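Local coordinates for protein TSC1 N-terminal domain (Chaetomium thermophilum, PDB 7A0M) that probably binds phosphoinositide lipids as the N-terminal part of TSC1, helping to bring the TSC complex to lysosomes and regulate mTORC1, at residues F188-L192 and L208-F212; R202-S207 and F243-A248; I232-L236 and A248-L252; K238-T244 and W306-L311. All coordinates share one frame; numbering follows the deposited sequence.

In the fold
From the N terminus, the first closure is contact 1, which folds helix 185-196 back against helix 199-214. Contact 2 starts at 202-207, inside the span of contact 1, and ends beyond it on helix 242-255, so the two cross. Contact 3 closes the short turn between helices 228-238 and 242-255; it too crosses contact 2, with Ala248 common to both. Contact 4 makes the longest closure, bringing the loop residues 306-311 back to the turn 238-244 and crossing contacts 2 and 3. Contact 1 is finished before contacts 3 and 4 begin. Together they tie four successive helices and one returning loop together.

Contact 1. Residues F188-L192 and L208-F212; sequences FMNAL and LLCAF
Phe188 and Phe212 face each other across the two helices and make a face-to-face stack. Their ring centroids are 4.0 Å apart and the planes are tilted by 28°, so the rings diverge somewhat instead of lying flat on one another. The fit is closest at one side, where Phe188 CE2 comes to 3.3 Å from Phe212 CG. Phe188 CD2 lies over the middle of the Phe212 ring, while Phe212 CD1 sits toward the rim of the Phe188 ring. Both side chains have CG anti to the backbone N (chi1 179° in each), which sends the rings into the gap from opposite helices to slide past one another.

The rest is aliphatic. Leu208 closes the edge of the Phe188 ring, its CG 4.0 Å from Phe188 CZ. Leu192 divides its two methyls between neighbours on the other helix: CD1 meets Leu208 CD2 at 4.0 Å, and CD2 rests on Leu209 CB at 3.8 Å. Met189, modelled as selenomethionine, runs at about a right angle to Phe212 and touches it more lightly, with CG 4.2 Å from Phe212 CE2.

Further layers enclose the pair: Leu145 and Leu177 lie against Phe188, and Leu178 and Leu220 against Phe212. All six touching residues are buried. The segment axes come no closer than 11.7 Å, a spacing filled by the long side chains between them. Two consecutive helices running antiparallel, at 172°, and joined by a short turn form the alpha-alpha hairpin from which alpha-helical solenoids are built.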
loop_
_atom_site.group_PDB
_atom_site.type_symbol
_atom_site.label_atom_id
_atom_site.label_comp_id
_atom_site.label_asym_id
_atom_site.label_seq_id
_atom_site.Cartn_x
_atom_site.Cartn_y
_atom_site.Cartn_z
ATOM N N PHE B 188 3.843 38.533 9.539
ATOM C CA PHE B 188 2.805 37.901 10.349
ATOM C C PHE B 188 3.379 36.786 11.214
ATOM O O PHE B 188 3.006 36.641 12.383
ATOM C CB PHE B 188 1.692 37.355 9.455
ATOM C CG PHE B 188 0.588 36.676 10.215
ATOM C CD1 PHE B 188 -0.441 37.413 10.778
ATOM C CD2 PHE B 188 0.587 35.301 10.380
ATOM C CE1 PHE B 188 -1.455 36.789 11.484
ATOM C CE2 PHE B 188 -0.420 34.674 11.087
ATOM C CZ PHE B 188 -1.443 35.417 11.637
HETATM N N MSE B 189 4.284 35.989 10.657
HETATM C CA MSE B 189 4.800 34.819 11.354
HETATM C C MSE B 189 5.953 35.172 12.291
HETATM O O MSE B 189 6.197 34.468 13.272
HETATM C CB MSE B 189 5.224 33.755 10.339
HETATM C CG MSE B 189 4.042 33.185 9.563
HETATM SE SE MSE B 189 4.508 31.862 8.213
HETATM C CE MSE B 189 5.359 33.032 6.907
ATOM N N ASN B 190 6.662 36.262 11.992
ATOM C CA ASN B 190 7.629 36.792 12.948
ATOM C C ASN B 190 6.928 37.303 14.199
ATOM O O ASN B 190 7.357 37.025 15.325
ATOM C CB ASN B 190 8.458 37.907 12.308
ATOM C CG ASN B 190 9.767 37.408 11.732
ATOM O OD1 ASN B 190 10.104 37.696 10.584
ATOM N ND2 ASN B 190 10.513 36.651 12.529
ATOM N N ALA B 191 5.843 38.060 14.018
ATOM C CA ALA B 191 5.095 38.578 15.157
ATOM C C ALA B 191 4.414 37.456 15.934
ATOM O O ALA B 191 4.305 37.523 17.164
ATOM C CB ALA B 191 4.070 39.607 14.683
ATOM N N LEU B 192 3.945 36.419 15.234
ATOM C CA LEU B 192 3.284 35.311 15.915
ATOM C C LEU B 192 4.267 34.484 16.733
ATOM O O LEU B 192 3.881 33.886 17.745
ATOM C CB LEU B 192 2.562 34.424 14.898
ATOM C CG LEU B 192 1.691 33.303 15.472
ATOM C CD1 LEU B 192 0.526 33.882 16.262
ATOM C CD2 LEU B 192 1.194 32.382 14.370
ATOM N N LEU B 208 -4.386 30.294 15.560
ATOM C CA LEU B 208 -4.358 31.394 14.603
ATOM C C LEU B 208 -3.479 31.062 13.404
ATOM O O LEU B 208 -3.776 31.470 12.274
ATOM C CB LEU B 208 -3.870 32.670 15.290
ATOM C CG LEU B 208 -3.817 33.937 14.438
ATOM C CD1 LEU B 208 -5.208 34.333 13.972
ATOM C CD2 LEU B 208 -3.166 35.067 15.213
ATOM N N LEU B 209 -2.385 30.329 13.630
ATOM C CA LEU B 209 -1.539 29.902 12.520
ATOM C C LEU B 209 -2.304 29.002 11.558
ATOM O O LEU B 209 -2.189 29.148 10.336
ATOM C CB LEU B 209 -0.295 29.191 13.048
ATOM C CG LEU B 209 0.670 28.652 11.988
ATOM C CD1 LEU B 209 1.125 29.760 11.050
ATOM C CD2 LEU B 209 1.867 27.983 12.648
ATOM N N CYS B 210 -3.084 28.058 12.093
ATOM C CA CYS B 210 -3.908 27.208 11.239
ATOM C C CYS B 210 -4.902 28.036 10.435
ATOM O O CYS B 210 -5.093 27.800 9.236
ATOM C CB CYS B 210 -4.636 26.164 12.084
ATOM S SG CYS B 210 -3.553 24.951 12.876
ATOM N N ALA B 211 -5.550 29.009 11.081
ATOM C CA ALA B 211 -6.471 29.886 10.363
ATOM C C ALA B 211 -5.738 30.708 9.311
ATOM O O ALA B 211 -6.281 30.979 8.234
ATOM C CB ALA B 211 -7.204 30.797 11.346
ATOM N N PHE B 212 -4.503 31.119 9.610
ATOM C CA PHE B 212 -3.723 31.893 8.649
ATOM C C PHE B 212 -3.395 31.067 7.410
ATOM O O PHE B 212 -3.644 31.502 6.280
ATOM C CB PHE B 212 -2.442 32.403 9.306
ATOM C CG PHE B 212 -1.558 33.189 8.380
ATOM C CD1 PHE B 212 -2.017 34.351 7.782
ATOM C CD2 PHE B 212 -0.267 32.768 8.113
ATOM C CE1 PHE B 212 -1.204 35.075 6.929
ATOM C CE2 PHE B 212 0.552 33.488 7.263
ATOM C CZ PHE B 212 0.083 34.643 6.671
#

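Contact 2. Residues R202-S207 and F243-A248; sequences RNSAFS and FTVNLA
Phe206 lays one face of its ring over Ala248, with CE2 3.5 Å from Ala248 CB and Ala248 CA lying toward the rim. At the root of the side chain, Phe206 CB meets Leu247 CB at 4.0 Å, where the helices run close and nearly parallel, 22° apart.

One turn earlier the contact becomes polar. Thr244 has OG1 anti to its carbonyl carbon (chi1 -53°), which directs the hydroxyl across the gap to donate to Asn203 OD1 at 2.8 Å. The bond lies in the amide's carbonyl plane, on a lone pair. The same amide meets the edge of the Phe243 ring, ND2 3.9 Å from Phe243 CD2, with the two planes almost perpendicular. The backbone oxygen Asn203 O accepts from Ser207 N and Ser207 OG on opposite faces, and Leu247 CD1 packs against it at 3.5 Å.

Arg202 lends only its aliphatic part, CD touching Thr244 CG2 at 4.0 Å; its guanidinium goes on to a salt bridge with Asp239 and to the carbonyls of Asp307 and Val196. The seam therefore grades from a buried apolar patch round Phe206 to a more open edge, where a single directed hydrogen bond fixes the Asn203 amide against Thr244.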
loop_
_atom_site.group_PDB
_atom_site.type_symbol
_atom_site.label_atom_id
_atom_site.label_comp_id
_atom_site.label_asym_id
_atom_site.label_seq_id
_atom_site.Cartn_x
_atom_site.Cartn_y
_atom_site.Cartn_z
ATOM N N ARG B 202 0.383 29.662 23.629
ATOM C CA ARG B 202 0.768 28.757 22.549
ATOM C C ARG B 202 -0.441 28.137 21.856
ATOM O O ARG B 202 -0.462 28.024 20.625
ATOM C CB ARG B 202 1.690 27.671 23.094
ATOM C CG ARG B 202 2.365 26.831 22.029
ATOM C CD ARG B 202 3.532 26.082 22.634
ATOM N NE ARG B 202 4.494 27.008 23.221
ATOM C CZ ARG B 202 5.269 26.725 24.263
ATOM N NH1 ARG B 202 5.199 25.533 24.838
ATOM N NH2 ARG B 202 6.113 27.636 24.730
ATOM N N ASN B 203 -1.450 27.716 22.624
ATOM C CA ASN B 203 -2.624 27.091 22.021
ATOM C C ASN B 203 -3.337 28.051 21.076
ATOM O O ASN B 203 -3.717 27.675 19.960
ATOM C CB ASN B 203 -3.574 26.592 23.110
ATOM C CG ASN B 203 -3.055 25.352 23.816
ATOM O OD1 ASN B 203 -2.174 24.658 23.306
ATOM N ND2 ASN B 203 -3.602 25.066 24.991
ATOM N N SER B 204 -3.536 29.297 21.509
ATOM C CA SER B 204 -4.202 30.274 20.654
ATOM C C SER B 204 -3.338 30.637 19.451
ATOM O O SER B 204 -3.852 30.795 18.337
ATOM C CB SER B 204 -4.550 31.524 21.462
ATOM O OG SER B 204 -5.556 31.251 22.423
ATOM N N ALA B 205 -2.025 30.773 19.657
ATOM C CA ALA B 205 -1.129 31.111 18.554
ATOM C C ALA B 205 -1.133 30.030 17.479
ATOM O O ALA B 205 -1.172 30.339 16.282
ATOM C CB ALA B 205 0.287 31.340 19.079
ATOM N N PHE B 206 -1.087 28.759 17.883
ATOM C CA PHE B 206 -1.134 27.676 16.906
ATOM C C PHE B 206 -2.480 27.632 16.194
ATOM O O PHE B 206 -2.547 27.310 15.001
ATOM C CB PHE B 206 -0.841 26.340 17.589
ATOM C CG PHE B 206 0.619 26.100 17.850
ATOM C CD1 PHE B 206 1.585 26.821 17.169
ATOM C CD2 PHE B 206 1.025 25.157 18.780
ATOM C CE1 PHE B 206 2.929 26.603 17.406
ATOM C CE2 PHE B 206 2.368 24.937 19.023
ATOM C CZ PHE B 206 3.320 25.660 18.335
ATOM N N SER B 207 -3.563 27.945 16.908
ATOM C CA SER B 207 -4.875 28.011 16.272
ATOM C C SER B 207 -4.922 29.118 15.227
ATOM O O SER B 207 -5.443 28.919 14.122
ATOM C CB SER B 207 -5.961 28.219 17.327
ATOM O OG SER B 207 -6.023 27.120 18.219
ATOM N N PHE B 243 -3.191 18.162 23.633
ATOM C CA PHE B 243 -3.884 19.166 22.834
ATOM C C PHE B 243 -2.901 20.099 22.136
ATOM O O PHE B 243 -3.066 20.411 20.951
ATOM C CB PHE B 243 -4.846 19.957 23.722
ATOM C CG PHE B 243 -5.719 20.919 22.969
ATOM C CD1 PHE B 243 -6.863 20.479 22.325
ATOM C CD2 PHE B 243 -5.405 22.267 22.922
ATOM C CE1 PHE B 243 -7.671 21.364 21.635
ATOM C CE2 PHE B 243 -6.210 23.156 22.237
ATOM C CZ PHE B 243 -7.344 22.704 21.591
ATOM N N THR B 244 -1.875 20.559 22.857
ATOM C CA THR B 244 -0.912 21.489 22.274
ATOM C C THR B 244 -0.138 20.835 21.136
ATOM O O THR B 244 -0.001 21.410 20.049
ATOM C CB THR B 244 0.047 21.995 23.351
ATOM O OG1 THR B 244 -0.703 22.521 24.453
ATOM C CG2 THR B 244 0.947 23.087 22.791
ATOM N N VAL B 245 0.389 19.631 21.375
ATOM C CA VAL B 245 1.185 18.943 20.361
ATOM C C VAL B 245 0.342 18.643 19.126
ATOM O O VAL B 245 0.827 18.722 17.990
ATOM C CB VAL B 245 1.803 17.663 20.954
ATOM C CG1 VAL B 245 2.550 16.888 19.890
ATOM C CG2 VAL B 245 2.725 18.010 22.113
ATOM N N ASN B 246 -0.934 18.303 19.326
ATOM C CA ASN B 246 -1.806 18.025 18.189
ATOM C C ASN B 246 -2.038 19.274 17.348
ATOM O O ASN B 246 -2.065 19.199 16.114
ATOM C CB ASN B 246 -3.136 17.451 18.675
ATOM C CG ASN B 246 -4.000 16.942 17.538
ATOM O OD1 ASN B 246 -3.664 15.957 16.882
ATOM N ND2 ASN B 246 -5.122 17.612 17.302
ATOM N N LEU B 247 -2.217 20.428 17.995
ATOM C CA LEU B 247 -2.316 21.685 17.260
ATOM C C LEU B 247 -1.049 21.953 16.455
ATOM O O LEU B 247 -1.114 22.294 15.268
ATOM C CB LEU B 247 -2.592 22.839 18.223
ATOM C CG LEU B 247 -4.023 22.991 18.733
ATOM C CD1 LEU B 247 -4.137 24.217 19.622
ATOM C CD2 LEU B 247 -5.000 23.076 17.571
ATOM N N ALA B 248 0.116 21.816 17.094
ATOM C CA ALA B 248 1.381 22.004 16.390
ATOM C C ALA B 248 1.517 21.036 15.222
ATOM O O ALA B 248 2.049 21.398 14.165
ATOM C CB ALA B 248 2.551 21.839 17.359
#

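Contact 3. Residues I232-L236 and A248-L252; sequences ILQSL and ALIAL
Leu236 forks over the second helix and carries much of this contact. Its CG lies 3.9 Å from Ala248 CB, CD1 meets Leu252 CD2 at 3.7 Å, and CD2 drops onto the backbone at Leu249 N, also near Leu249 CB. The two helices are consecutive and form an alpha-alpha hairpin of the helical solenoid, splayed, with 140° between their directions.

At the other end of the segment, Ile232 has CG2 anti to its backbone N while CG1 sits beside that N (chi1 -63°). This sets CG2 against the small Ala248, 3.7 Å from Ala248 O and within range of Leu252 CB. Leu252 is gripped from a second direction by Leu233, whose CD2 lies 3.9 Å from both CD1 and CD2 of Leu252, the side chains crossing at about a right angle. An alanine in place of Leu236 would probably open a gap between Ala248, Leu249 and Leu252 and leave Leu252 CD2 with Leu233 alone against it from residues 232-236.

Farther out, Ile273 of helix 267-278 packs on both Leu233 and Leu236, and Leu277 on Leu249. Leu209 of helix 199-214 covers Ile232. The carbonyl of Leu236 is hydrogen-bonded to Arg276 NH1, which ties this helix to helix 267-278. The polar exception within the apolar seam is Ser235: its OG is 4.1 Å from Ala248 CB, and its hydrogen bond goes to Asp239 OD2.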
loop_
_atom_site.group_PDB
_atom_site.type_symbol
_atom_site.label_atom_id
_atom_site.label_comp_id
_atom_site.label_asym_id
_atom_site.label_seq_id
_atom_site.Cartn_x
_atom_site.Cartn_y
_atom_site.Cartn_z
ATOM N N ILE B 232 7.718 25.439 16.153
ATOM C CA ILE B 232 6.696 24.415 15.944
ATOM C C ILE B 232 7.278 23.035 16.219
ATOM O O ILE B 232 6.692 22.225 16.948
ATOM C CB ILE B 232 6.124 24.508 14.518
ATOM C CG1 ILE B 232 5.431 25.854 14.301
ATOM C CG2 ILE B 232 5.161 23.357 14.256
ATOM C CD1 ILE B 232 5.122 26.155 12.852
ATOM N N LEU B 233 8.442 22.748 15.633
ATOM C CA LEU B 233 9.109 21.474 15.879
ATOM C C LEU B 233 9.528 21.345 17.338
ATOM O O LEU B 233 9.504 20.248 17.906
ATOM C CB LEU B 233 10.325 21.336 14.963
ATOM C CG LEU B 233 10.061 21.480 13.462
ATOM C CD1 LEU B 233 11.300 21.113 12.658
ATOM C CD2 LEU B 233 8.870 20.638 13.028
ATOM N N GLN B 234 9.923 22.459 17.961
ATOM C CA GLN B 234 10.332 22.420 19.361
ATOM C C GLN B 234 9.161 22.074 20.273
ATOM O O GLN B 234 9.325 21.327 21.245
ATOM C CB GLN B 234 10.956 23.758 19.753
ATOM C CG GLN B 234 11.628 23.770 21.109
ATOM C CD GLN B 234 12.763 24.771 21.180
ATOM O OE1 GLN B 234 13.419 24.910 22.213
ATOM N NE2 GLN B 234 13.027 25.449 20.066
ATOM N N SER B 235 7.976 22.617 19.984
ATOM C CA SER B 235 6.784 22.232 20.734
ATOM C C SER B 235 6.472 20.752 20.546
ATOM O O SER B 235 6.101 20.060 21.501
ATOM C CB SER B 235 5.595 23.089 20.306
ATOM O OG SER B 235 4.407 22.681 20.965
ATOM N N LEU B 236 6.617 20.252 19.316
ATOM C CA LEU B 236 6.344 18.843 19.045
ATOM C C LEU B 236 7.308 17.924 19.785
ATOM O O LEU B 236 6.965 16.773 20.076
ATOM C CB LEU B 236 6.411 18.588 17.539
ATOM C CG LEU B 236 5.255 19.150 16.709
ATOM C CD1 LEU B 236 5.657 19.286 15.252
ATOM C CD2 LEU B 236 4.026 18.265 16.839
ATOM N N ALA B 248 0.116 21.816 17.094
ATOM C CA ALA B 248 1.381 22.004 16.390
ATOM C C ALA B 248 1.517 21.036 15.222
ATOM O O ALA B 248 2.049 21.398 14.165
ATOM C CB ALA B 248 2.551 21.839 17.359
ATOM N N LEU B 249 1.040 19.802 15.391
ATOM C CA LEU B 249 1.150 18.821 14.318
ATOM C C LEU B 249 0.246 19.186 13.146
ATOM O O LEU B 249 0.632 19.019 11.984
ATOM C CB LEU B 249 0.818 17.425 14.844
ATOM C CG LEU B 249 1.221 16.269 13.926
ATOM C CD1 LEU B 249 2.728 16.267 13.713
ATOM C CD2 LEU B 249 0.755 14.940 14.498
ATOM N N ILE B 250 -0.958 19.685 13.433
ATOM C CA ILE B 250 -1.851 20.122 12.364
ATOM C C ILE B 250 -1.218 21.262 11.579
ATOM O O ILE B 250 -1.267 21.289 10.344
ATOM C CB ILE B 250 -3.225 20.523 12.936
ATOM C CG1 ILE B 250 -3.956 19.294 13.479
ATOM C CG2 ILE B 250 -4.068 21.218 11.877
ATOM C CD1 ILE B 250 -5.279 19.615 14.142
ATOM N N ALA B 251 -0.606 22.217 12.284
ATOM C CA ALA B 251 0.080 23.310 11.603
ATOM C C ALA B 251 1.229 22.791 10.748
ATOM O O ALA B 251 1.416 23.237 9.610
ATOM C CB ALA B 251 0.586 24.330 12.622
ATOM N N LEU B 252 2.009 21.845 11.277
ATOM C CA LEU B 252 3.125 21.293 10.514
ATOM C C LEU B 252 2.640 20.569 9.263
ATOM O O LEU B 252 3.222 20.723 8.184
ATOM C CB LEU B 252 3.948 20.351 11.392
ATOM C CG LEU B 252 5.158 19.700 10.716
ATOM C CD1 LEU B 252 6.160 20.756 10.272
ATOM C CD2 LEU B 252 5.818 18.686 11.638
#

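Contact 4. Residues K238-T244 and W306-L311; sequences KDESTFT and WDKVLL
Trp306 extends CG anti to its backbone N (chi1 -180°) while Asp239 keeps CG beside its own N (chi1 -75°), and the two rotations bring indole and carboxylate together. Trp306 NE1 donates to Asp239 OD1 at 3.2 Å, the oxygen lying close to the ring plane. Val309 N donates to the same OD1 at 2.9 Å. The two donors reach it from opposite faces of the carboxylate, both well out of its plane. Arg202 adds a salt bridge to OD1, and Ser235 holds OD2. With an alanine at Asp239, the indole and Val309 N-H groups would probably lose their shared acceptor and Arg202 would be left without its counter-charge.

The backbones join as well: Glu240 N donates to Val309 O at 2.9 Å, and Ser241 N adds a weak bond to that oxygen. Next to these, Lys308 NZ forms a salt bridge with Glu240 OE2 at 2.7 Å, coming from above the carboxylate plane. Val309 CG1 rests against both Thr244 OG1 and Ser241 CB, the latter 3.7 Å away. Ser241 is the N-cap of helix 242-255, its OG taking weak bonds from Phe243 N and Thr244 N and hydrogen-bonded to Asp316.

The loop thus runs alongside the turn between helices 228-238 and 242-255, in the same direction, with Arg199 and Arg202 of helix 199-214 packing against Val309.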
loop_
_atom_site.group_PDB
_atom_site.type_symbol
_atom_site.label_atom_id
_atom_site.label_comp_id
_atom_site.label_asym_id
_atom_site.label_seq_id
_atom_site.Cartn_x
_atom_site.Cartn_y
_atom_site.Cartn_z
ATOM N N LYS B 238 8.931 18.781 22.834
ATOM C CA LYS B 238 9.058 19.043 24.264
ATOM C C LYS B 238 7.733 19.171 24.995
ATOM O O LYS B 238 7.617 18.686 26.123
ATOM C CB LYS B 238 9.877 20.321 24.495
ATOM C CG LYS B 238 11.293 20.266 23.950
ATOM C CD LYS B 238 11.977 21.615 24.086
ATOM C CE LYS B 238 13.383 21.586 23.511
ATOM N NZ LYS B 238 14.158 22.795 23.903
ATOM N N ASP B 239 6.734 19.823 24.402
ATOM C CA ASP B 239 5.469 20.019 25.095
ATOM C C ASP B 239 4.829 18.678 25.438
ATOM O O ASP B 239 4.972 17.689 24.714
ATOM C CB ASP B 239 4.514 20.862 24.250
ATOM C CG ASP B 239 4.897 22.330 24.232
ATOM O OD1 ASP B 239 5.580 22.777 25.177
ATOM O OD2 ASP B 239 4.508 23.039 23.281
ATOM N N GLU B 240 4.109 18.656 26.558
ATOM C CA GLU B 240 3.561 17.424 27.100
ATOM C C GLU B 240 2.041 17.394 27.103
ATOM O O GLU B 240 1.458 16.395 27.541
ATOM C CB GLU B 240 4.089 17.203 28.525
ATOM C CG GLU B 240 5.609 17.155 28.601
ATOM C CD GLU B 240 6.128 17.015 30.017
ATOM O OE1 GLU B 240 5.307 17.026 30.959
ATOM O OE2 GLU B 240 7.360 16.900 30.187
ATOM N N SER B 241 1.384 18.450 26.630
ATOM C CA SER B 241 -0.063 18.461 26.485
ATOM C C SER B 241 -0.445 17.836 25.149
ATOM O O SER B 241 0.054 18.253 24.098
ATOM C CB SER B 241 -0.610 19.886 26.581
ATOM O OG SER B 241 -1.987 19.926 26.248
ATOM N N THR B 242 -1.317 16.826 25.196
ATOM C CA THR B 242 -1.784 16.194 23.965
ATOM C C THR B 242 -2.463 17.207 23.050
ATOM O O THR B 242 -2.329 17.136 21.823
ATOM C CB THR B 242 -2.738 15.045 24.292
ATOM O OG1 THR B 242 -2.143 14.196 25.282
ATOM C CG2 THR B 242 -3.034 14.225 23.044
ATOM N N PHE B 243 -3.191 18.162 23.633
ATOM C CA PHE B 243 -3.884 19.166 22.834
ATOM C C PHE B 243 -2.901 20.099 22.136
ATOM O O PHE B 243 -3.066 20.411 20.951
ATOM C CB PHE B 243 -4.846 19.957 23.722
ATOM C CG PHE B 243 -5.719 20.919 22.969
ATOM C CD1 PHE B 243 -6.863 20.479 22.325
ATOM C CD2 PHE B 243 -5.405 22.267 22.922
ATOM C CE1 PHE B 243 -7.671 21.364 21.635
ATOM C CE2 PHE B 243 -6.210 23.156 22.237
ATOM C CZ PHE B 243 -7.344 22.704 21.591
ATOM N N THR B 244 -1.875 20.559 22.857
ATOM C CA THR B 244 -0.912 21.489 22.274
ATOM C C THR B 244 -0.138 20.835 21.136
ATOM O O THR B 244 -0.001 21.410 20.049
ATOM C CB THR B 244 0.047 21.995 23.351
ATOM O OG1 THR B 244 -0.703 22.521 24.453
ATOM C CG2 THR B 244 0.947 23.087 22.791
ATOM N N TRP B 306 12.938 26.944 26.873
ATOM C CA TRP B 306 11.645 26.634 26.278
ATOM C C TRP B 306 10.639 26.470 27.403
ATOM O O TRP B 306 10.884 25.714 28.347
ATOM C CB TRP B 306 11.705 25.361 25.421
ATOM C CG TRP B 306 10.385 25.013 24.788
ATOM C CD1 TRP B 306 9.474 24.092 25.232
ATOM C CD2 TRP B 306 9.814 25.606 23.617
ATOM N NE1 TRP B 306 8.380 24.068 24.396
ATOM C CE2 TRP B 306 8.565 24.990 23.400
ATOM C CE3 TRP B 306 10.242 26.596 22.728
ATOM C CZ2 TRP B 306 7.742 25.332 22.328
ATOM C CZ3 TRP B 306 9.425 26.932 21.668
ATOM C CH2 TRP B 306 8.190 26.304 21.476
ATOM N N ASP B 307 9.520 27.180 27.302
ATOM C CA ASP B 307 8.473 27.133 28.318
ATOM C C ASP B 307 7.484 26.059 27.891
ATOM O O ASP B 307 6.627 26.292 27.035
ATOM C CB ASP B 307 7.806 28.497 28.458
ATOM C CG ASP B 307 6.977 28.619 29.720
ATOM O OD1 ASP B 307 7.127 27.757 30.609
ATOM O OD2 ASP B 307 6.182 29.577 29.827
ATOM N N LYS B 308 7.605 24.878 28.489
ATOM C CA LYS B 308 6.777 23.747 28.101
ATOM C C LYS B 308 5.340 23.935 28.566
ATOM O O LYS B 308 5.083 24.478 29.643
ATOM C CB LYS B 308 7.334 22.451 28.685
ATOM C CG LYS B 308 8.717 22.068 28.188
ATOM C CD LYS B 308 9.056 20.640 28.595
ATOM C CE LYS B 308 8.730 20.386 30.061
ATOM N NZ LYS B 308 8.993 18.975 30.460
ATOM N N VAL B 309 4.402 23.467 27.751
ATOM C CA VAL B 309 3.022 23.295 28.183
ATOM C C VAL B 309 2.902 21.888 28.753
ATOM O O VAL B 309 3.153 20.900 28.052
ATOM C CB VAL B 309 2.036 23.512 27.026
ATOM C CG1 VAL B 309 0.606 23.301 27.503
ATOM C CG2 VAL B 309 2.210 24.901 26.434
ATOM N N LEU B 310 2.520 21.793 30.021
ATOM C CA LEU B 310 2.458 20.507 30.692
ATOM C C LEU B 310 1.176 19.774 30.312
ATOM O O LEU B 310 0.273 20.325 29.675
ATOM C CB LEU B 310 2.555 20.688 32.206
ATOM C CG LEU B 310 3.726 21.551 32.684
ATOM C CD1 LEU B 310 3.706 21.703 34.197
ATOM C CD2 LEU B 310 5.056 20.978 32.209
ATOM N N LEU B 311 1.102 18.506 30.709
ATOM C CA LEU B 311 -0.088 17.715 30.437
ATOM C C LEU B 311 -1.268 18.283 31.213
ATOM O O LEU B 311 -1.175 18.524 32.420
ATOM C CB LEU B 311 0.146 16.254 30.820
ATOM C CG LEU B 311 -0.984 15.268 30.510
ATOM C CD1 LEU B 311 -0.945 14.829 29.054
ATOM C CD2 LEU B 311 -0.918 14.063 31.438
#